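PDB 2CA5: MXIH from Shigella flexneri, which assembles helically into the extracellular needle of the type III secretion system, a hollow conduit through which effector proteins probably pass toward host cells. Local coordinates for residues A[21-26]-A[59-64]; A[28-33]-A[52-57]; A[34-39]-A[44-49]. One frame throughout, in Å; residues are numbered along the deposited sequence.

How the contacts relate
All three contacts join the same two helices, 22-39 and 44-79, which run antiparallel as a helical hairpin. They are nested along the chain: contact 3, next to the connecting turn, is nested inside the loop closed by contact 2, and contact 1 closes the largest loop. Centres of contacts 1 and 2 are about 11 Å apart, those of contacts 2 and 3 about 10 Å, and those of contacts 1 and 3 about 21 Å. Contacts 1 and 2 touch through Leu26, which packs on Lys53 and Glu56. The local axes separate from 8.9 Å in contact 3 to 9.5 Å and then 12.1 Å in contact 1, so the hairpin of this needle subunit splays away from its turn.

Contact 1: residues A[21-26]-A[59-64]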
# COMPACT_ATOMS: atom_id res chain seq x y z
N ASP A 21 5.37 -4.16 13.50
CA ASP A 21 4.48 -3.18 12.86
C ASP A 21 4.38 -3.37 11.34
O ASP A 21 5.39 -3.51 10.65
CB ASP A 21 4.96 -1.77 13.20
CG ASP A 21 3.99 -0.69 12.74
OD1 ASP A 21 3.51 -0.75 11.59
OD2 ASP A 21 3.75 0.27 13.52
N GLY A 22 3.15 -3.33 10.83
CA GLY A 22 2.86 -3.52 9.40
C GLY A 22 3.47 -2.49 8.44
O GLY A 22 4.12 -2.86 7.46
N THR A 23 3.21 -1.21 8.68
CA THR A 23 3.74 -0.17 7.80
C THR A 23 5.26 -0.09 7.83
O THR A 23 5.89 0.27 6.83
CB THR A 23 3.07 1.18 8.03
OG1 THR A 23 3.44 1.69 9.32
CG2 THR A 23 1.56 1.04 7.97
N GLN A 24 5.85 -0.46 8.97
CA GLN A 24 7.31 -0.47 9.10
C GLN A 24 7.89 -1.62 8.29
O GLN A 24 8.95 -1.49 7.68
CB GLN A 24 7.72 -0.62 10.57
CG GLN A 24 8.08 0.69 11.25
CD GLN A 24 8.19 0.54 12.75
OE1 GLN A 24 7.56 1.28 13.51
NE2 GLN A 24 8.96 -0.45 13.19
N THR A 25 7.16 -2.73 8.26
CA THR A 25 7.56 -3.90 7.49
C THR A 25 7.45 -3.61 5.98
O THR A 25 8.35 -3.96 5.21
CB THR A 25 6.69 -5.11 7.87
OG1 THR A 25 7.11 -5.61 9.14
CG2 THR A 25 6.80 -6.21 6.81
N LEU A 26 6.35 -2.99 5.58
CA LEU A 26 6.14 -2.65 4.17
C LEU A 26 7.22 -1.69 3.70
O LEU A 26 7.68 -1.78 2.56
CB LEU A 26 4.76 -2.01 3.96
CG LEU A 26 3.68 -2.96 3.42
CD1 LEU A 26 2.30 -2.45 3.79
CD2 LEU A 26 3.77 -3.10 1.92
N LEU A 59 -1.98 1.55 -1.36
CA LEU A 59 -3.23 0.81 -1.21
C LEU A 59 -3.51 0.61 0.28
O LEU A 59 -4.67 0.62 0.71
CB LEU A 59 -3.15 -0.54 -1.91
CG LEU A 59 -3.19 -0.53 -3.44
CD1 LEU A 59 -2.58 -1.82 -4.00
CD2 LEU A 59 -4.61 -0.34 -3.95
N TYR A 60 -2.45 0.41 1.05
CA TYR A 60 -2.56 0.21 2.49
C TYR A 60 -3.23 1.42 3.16
O TYR A 60 -4.10 1.26 4.01
CB TYR A 60 -1.17 -0.04 3.09
CG TYR A 60 -1.15 -0.24 4.59
CD1 TYR A 60 -0.84 -1.47 5.14
CD2 TYR A 60 -1.40 0.82 5.46
CE1 TYR A 60 -0.80 -1.65 6.52
CE2 TYR A 60 -1.37 0.65 6.83
CZ TYR A 60 -1.07 -0.59 7.36
OH TYR A 60 -1.04 -0.77 8.72
N ARG A 61 -2.83 2.62 2.74
CA ARG A 61 -3.41 3.85 3.28
C ARG A 61 -4.85 4.04 2.80
O ARG A 61 -5.70 4.50 3.55
CB ARG A 61 -2.54 5.07 2.93
CG ARG A 61 -1.11 5.00 3.47
CD ARG A 61 -1.09 4.95 4.99
NE ARG A 61 0.26 5.06 5.54
CZ ARG A 61 0.55 4.95 6.84
NH1 ARG A 61 -0.41 4.73 7.72
NH2 ARG A 61 1.81 5.06 7.24
N ASN A 62 -5.11 3.68 1.55
CA ASN A 62 -6.46 3.78 1.00
C ASN A 62 -7.41 2.84 1.75
O ASN A 62 -8.59 3.15 1.94
CB ASN A 62 -6.47 3.47 -0.50
CG ASN A 62 -5.63 4.45 -1.30
OD1 ASN A 62 -4.62 4.95 -0.81
ND2 ASN A 62 -6.05 4.74 -2.52
N ALA A 63 -6.88 1.71 2.18
CA ALA A 63 -7.67 0.73 2.93
C ALA A 63 -8.10 1.27 4.29
O ALA A 63 -9.19 0.97 4.77
CB ALA A 63 -8.40 0.09 2.37
N GLN A 64 -7.26 2.09 4.92
CA GLN A 64 -7.57 2.67 6.23
C GLN A 64 -8.73 3.66 6.16
O GLN A 64 -9.60 3.70 7.04
CB GLN A 64 -6.33 3.34 6.82
CG GLN A 64 -5.20 2.36 7.18
CD GLN A 64 -4.02 3.05 7.85
OE1 GLN A 64 -3.55 4.09 7.39
NE2 GLN A 64 -3.55 2.47 8.95
O HOH W 1 0.49 -0.23 10.91
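Leu26 presses a methyl group onto the ring of Tyr60, and this is the compact part of the contact: Leu26 CD1 approaches Tyr60 CD1 to 3.6 Å, obliquely to the ring. The methyl of Thr23, CG2, lies beside the same ring, at a modelled separation not to be relied on. Tyr60 reaches this far because its CG stands opposite the backbone N (chi1 179°), which sends the ring across toward helix 22-39. CG2 of Thr23 also lies 3.9 Å above one face of the Arg61 guanidinium, offset toward its rim. The two helices form an antiparallel hairpin, and here, at the N-terminal end of helix 22-39, away from the turn, the local axes are 12.1 Å apart, a gap that the long tyrosine side chain spans. Beyond this patch the helices are linked less directly, through a water that donates to Asp21 OD1 at 3.1 Å and hydrogen-bonds Tyr60 OH at 2.7 Å. Asp21 is the N-cap of helix 22-39: its OD1 takes a weak capping bond from Thr23 N at 3.0 Å, with a second weak bond from Thr23 OG1, so one carboxylate oxygen serves both helix start and water bridge. On the other helix, Arg61 is steadied from its edge, since NH1 donates to Gln64 OE1 at 3.2 Å with the acceptor only 5° from the guanidinium plane, while NE bonds Tyr57 OH.

Contact 2: residues A[28-33]-A[52-57]. With NA (sodium ion), chain F.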
# COMPACT_ATOMS: atom_id res chain seq x y z
N GLY A 28 10.27 -1.62 4.84
CA GLY A 28 11.49 -2.41 4.76
C GLY A 28 11.51 -3.14 3.42
O GLY A 28 12.53 -3.19 2.74
N GLU A 29 10.36 -3.70 3.02
CA GLU A 29 10.24 -4.40 1.74
C GLU A 29 10.46 -3.43 0.59
O GLU A 29 11.09 -3.76 -0.41
CB GLU A 29 8.86 -5.05 1.61
CG GLU A 29 8.62 -6.22 2.57
CD GLU A 29 7.21 -6.78 2.46
OE1 GLU A 29 6.46 -6.33 1.58
OE2 GLU A 29 6.86 -7.68 3.26
N LEU A 30 9.95 -2.21 0.75
CA LEU A 30 10.12 -1.16 -0.25
C LEU A 30 11.61 -0.79 -0.37
O LEU A 30 12.14 -0.65 -1.48
CB LEU A 30 9.28 0.07 0.12
CG LEU A 30 9.17 1.21 -0.90
CD1 LEU A 30 8.38 0.78 -2.12
CD2 LEU A 30 8.54 2.45 -0.26
N THR A 31 12.29 -0.68 0.76
CA THR A 31 13.72 -0.36 0.76
C THR A 31 14.55 -1.42 0.04
O THR A 31 15.48 -1.10 -0.70
CB THR A 31 14.26 -0.12 2.18
OG1 THR A 31 13.56 0.97 2.79
CG2 THR A 31 15.73 0.23 2.12
N LEU A 32 14.23 -2.69 0.27
CA LEU A 32 14.97 -3.78 -0.37
C LEU A 32 14.67 -3.81 -1.87
O LEU A 32 15.55 -4.12 -2.68
CB LEU A 32 14.62 -5.13 0.28
CG LEU A 32 15.13 -5.33 1.72
CD1 LEU A 32 15.10 -6.80 2.11
CD2 LEU A 32 16.53 -4.77 1.90
N ALA A 33 13.45 -3.46 -2.25
CA ALA A 33 13.10 -3.42 -3.67
C ALA A 33 13.87 -2.27 -4.34
O ALA A 33 14.34 -2.39 -5.47
CB ALA A 33 11.60 -3.24 -3.85
N SER A 52 5.32 -1.86 -7.98
CA SER A 52 4.26 -2.64 -7.35
C SER A 52 4.32 -2.50 -5.82
O SER A 52 3.29 -2.33 -5.15
CB SER A 52 4.34 -4.11 -7.78
OG SER A 52 3.54 -4.93 -6.96
N LYS A 53 5.52 -2.54 -5.26
CA LYS A 53 5.65 -2.39 -3.82
C LYS A 53 5.23 -0.99 -3.37
O LYS A 53 4.58 -0.82 -2.33
CB LYS A 53 7.08 -2.69 -3.36
CG LYS A 53 7.25 -2.69 -1.86
CD LYS A 53 6.36 -3.73 -1.18
CE LYS A 53 6.68 -5.15 -1.65
NZ LYS A 53 5.92 -6.17 -0.87
N LEU A 54 5.59 0.03 -4.15
CA LEU A 54 5.23 1.39 -3.79
C LEU A 54 3.70 1.54 -3.83
O LEU A 54 3.10 2.15 -2.95
CB LEU A 54 5.91 2.41 -4.70
CG LEU A 54 5.57 3.87 -4.42
CD1 LEU A 54 6.08 4.27 -3.03
CD2 LEU A 54 6.18 4.77 -5.51
N SER A 55 3.06 0.96 -4.85
CA SER A 55 1.60 1.01 -4.96
C SER A 55 0.96 0.30 -3.77
O SER A 55 -0.00 0.78 -3.19
CB SER A 55 1.12 0.37 -6.26
OG SER A 55 1.67 1.04 -7.39
N GLU A 56 1.53 -0.84 -3.40
CA GLU A 56 1.04 -1.60 -2.25
C GLU A 56 1.02 -0.76 -0.98
O GLU A 56 0.12 -0.90 -0.14
CB GLU A 56 1.91 -2.84 -2.03
CG GLU A 56 1.41 -3.76 -0.95
CD GLU A 56 2.12 -5.10 -0.96
OE1 GLU A 56 2.80 -5.40 -1.97
OE2 GLU A 56 1.98 -5.85 0.03
N TYR A 57 2.00 0.12 -0.82
CA TYR A 57 2.04 0.99 0.35
C TYR A 57 0.89 1.98 0.31
O TYR A 57 0.27 2.26 1.33
CB TYR A 57 3.37 1.75 0.44
CG TYR A 57 3.28 2.96 1.36
CD1 TYR A 57 3.18 2.79 2.74
CD2 TYR A 57 3.17 4.24 0.85
CE1 TYR A 57 3.04 3.88 3.58
CE2 TYR A 57 3.04 5.34 1.69
CZ TYR A 57 2.97 5.15 3.05
OH TYR A 57 2.85 6.23 3.89
NA NA F . 3.41 -7.84 0.88
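This is a helix-helix contact of mixed character midway along the antiparallel hairpin, in which Glu29 and Leu30 of helix 22-39 meet Lys53 and Leu54 of helix 44-79. Its polar half is a salt bridge, Lys53 NZ to Glu29 OE1, modelled at 2.5 Å, a length short enough to be read with caution. The ammonium meets OE1 on the anti side, 30° out of the carboxylate plane. Two successive bends in the lysine, chi2 and chi3 both 60°, turn its chain so that it crosses the Glu29 side chain at about a right angle and brings NZ to OE1. A weaker second bond, 3.4 Å from Lys53 NZ to Glu56 OE1, makes a three-residue network, and Glu56 OE2 in turn binds a sodium ion at 2.6 Å. With Glu29 OE1 and Glu56 OE2 only 4.8 Å apart, the lysine and the sodium ion together probably offset the repulsion between the two acids. The apolar half belongs to Leu30. Its CD1 lies 3.9 Å from Leu54 CB and 3.7 Å from Lys53 CG, so the aliphatic root of the lysine is packed while its end is ion-paired. In the hairpin, Leu30 and Ala33 continue onto Tyr50 of helix 44-79 toward the turn, whereas in the other direction Lys53 and Glu56 carry Leu26 of helix 22-39.

Contact 3: residues A[34-39]-A[44-49]; sequences LDKLAK and PQLLAE
The peptide group joining Lys36 to Leu37 has the methyl CD1 of Leu46 lying over one of its faces, 3.3 Å from Lys36 O and 3.7 Å from Lys36 C. Together the segments are the closed end of the antiparallel helical hairpin characteristic of type III needle subunits, whose short connecting turn ends at Asn43, with Pro44 opening the second helix. The other flat groups are held within their own helices. Gln45 presents its amide edge to Glu49, NE2 donating at 3.0 Å to Glu49 OE2, which is met on the anti side. The Asp35 carboxylate takes Lys39 NZ on the syn side of OD2 at 2.8 Å, a salt bridge one turn apart along helix 22-39. Asn43 OD1 accepts from Gln45 N at the start of the second helix and, weakly, from Leu46 N. Here the local axes come to 8.9 Å, and the grip between them is made by leucines. Leu46 points toward helix 22-39, and with CG standing opposite its carbonyl carbon (chi1 -63°) it sends CD1 to the Lys36 carbonyl and brings CD2 to Lys36 CB. That CB makes the lysine's nearest side-chain approach, and the chain beyond leads away. Leu37 fills the next position along: its CG, trans to the backbone N (chi1 175°), carries CD1 over the backbone of Leu47, and the side chain also reaches Tyr50. The side chains of Leu37 and Leu47 meet obliquely, with Leu37 CD2 and Leu47 CD1 4.0 Å apart.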
# COMPACT_ATOMS: atom_id res chain seq x y z
N LEU A 34 14.01 -1.16 -3.62
CA LEU A 34 14.74 -0.01 -4.17
C LEU A 34 16.20 -0.40 -4.34
O LEU A 34 16.84 -0.06 -5.33
CB LEU A 34 14.61 1.20 -3.24
CG LEU A 34 15.23 2.52 -3.75
CD1 LEU A 34 14.53 3.02 -5.02
CD2 LEU A 34 15.22 3.59 -2.67
N ASP A 35 16.72 -1.13 -3.36
CA ASP A 35 18.11 -1.56 -3.36
C ASP A 35 18.43 -2.42 -4.58
O ASP A 35 19.47 -2.25 -5.22
CB ASP A 35 18.41 -2.33 -2.07
CG ASP A 35 19.86 -2.75 -1.96
OD1 ASP A 35 20.72 -1.86 -1.75
OD2 ASP A 35 20.14 -3.96 -2.08
N LYS A 36 17.54 -3.35 -4.91
CA LYS A 36 17.77 -4.22 -6.06
C LYS A 36 17.77 -3.41 -7.35
O LYS A 36 18.61 -3.61 -8.23
CB LYS A 36 16.70 -5.32 -6.13
CG LYS A 36 16.81 -6.34 -5.01
CD LYS A 36 15.86 -7.51 -5.22
CE LYS A 36 16.00 -8.51 -4.08
NZ LYS A 36 15.91 -7.83 -2.75
N LEU A 37 16.82 -2.49 -7.44
CA LEU A 37 16.70 -1.63 -8.62
C LEU A 37 17.93 -0.72 -8.74
O LEU A 37 18.43 -0.47 -9.84
CB LEU A 37 15.44 -0.75 -8.46
CG LEU A 37 15.20 0.33 -9.53
CD1 LEU A 37 15.13 -0.31 -10.91
CD2 LEU A 37 13.91 1.11 -9.23
N ALA A 38 18.38 -0.19 -7.61
CA ALA A 38 19.52 0.73 -7.58
C ALA A 38 20.80 0.08 -8.10
O ALA A 38 21.64 0.74 -8.71
CB ALA A 38 19.74 1.26 -6.16
N LYS A 39 20.94 -1.22 -7.86
CA LYS A 39 22.13 -1.95 -8.32
C LYS A 39 22.04 -2.39 -9.78
O LYS A 39 23.07 -2.58 -10.43
CB LYS A 39 22.39 -3.18 -7.45
CG LYS A 39 22.91 -2.87 -6.05
CD LYS A 39 22.82 -4.12 -5.20
CE LYS A 39 23.09 -3.83 -3.74
NZ LYS A 39 22.64 -4.97 -2.88
N PRO A 44 14.10 -4.25 -16.22
CA PRO A 44 12.73 -3.74 -16.14
C PRO A 44 11.86 -4.49 -15.12
O PRO A 44 10.87 -3.96 -14.63
CB PRO A 44 12.20 -3.94 -17.56
CG PRO A 44 12.97 -5.12 -18.09
CD PRO A 44 14.36 -4.96 -17.49
N GLN A 45 12.22 -5.72 -14.80
CA GLN A 45 11.44 -6.48 -13.83
C GLN A 45 11.60 -5.89 -12.43
O GLN A 45 10.65 -5.82 -11.65
CB GLN A 45 11.82 -7.96 -13.85
CG GLN A 45 11.18 -8.77 -12.73
CD GLN A 45 9.67 -8.81 -12.83
OE1 GLN A 45 9.11 -8.48 -13.87
NE2 GLN A 45 9.02 -9.25 -11.76
N LEU A 46 12.81 -5.44 -12.11
CA LEU A 46 13.09 -4.83 -10.80
C LEU A 46 12.37 -3.49 -10.67
O LEU A 46 11.95 -3.10 -9.58
CB LEU A 46 14.59 -4.63 -10.60
CG LEU A 46 15.44 -5.90 -10.58
CD1 LEU A 46 16.90 -5.53 -10.29
CD2 LEU A 46 14.91 -6.91 -9.54
N LEU A 47 12.22 -2.79 -11.79
CA LEU A 47 11.49 -1.53 -11.79
C LEU A 47 10.01 -1.83 -11.49
O LEU A 47 9.39 -1.18 -10.64
CB LEU A 47 11.60 -0.82 -13.15
CG LEU A 47 10.82 0.50 -13.26
CD1 LEU A 47 11.33 1.52 -12.24
CD2 LEU A 47 10.82 1.10 -14.67
N ALA A 48 9.46 -2.82 -12.18
CA ALA A 48 8.05 -3.19 -12.00
C ALA A 48 7.80 -3.64 -10.56
O ALA A 48 6.76 -3.35 -9.99
CB ALA A 48 7.65 -4.31 -12.97
N GLU A 49 8.75 -4.37 -9.99
CA GLU A 49 8.61 -4.83 -8.62
C GLU A 49 8.62 -3.66 -7.63
O GLU A 49 7.88 -3.66 -6.65
CB GLU A 49 9.68 -5.86 -8.26
CG GLU A 49 9.36 -7.26 -8.80
CD GLU A 49 10.48 -8.27 -8.57
OE1 GLU A 49 11.43 -7.96 -7.81
OE2 GLU A 49 10.41 -9.37 -9.16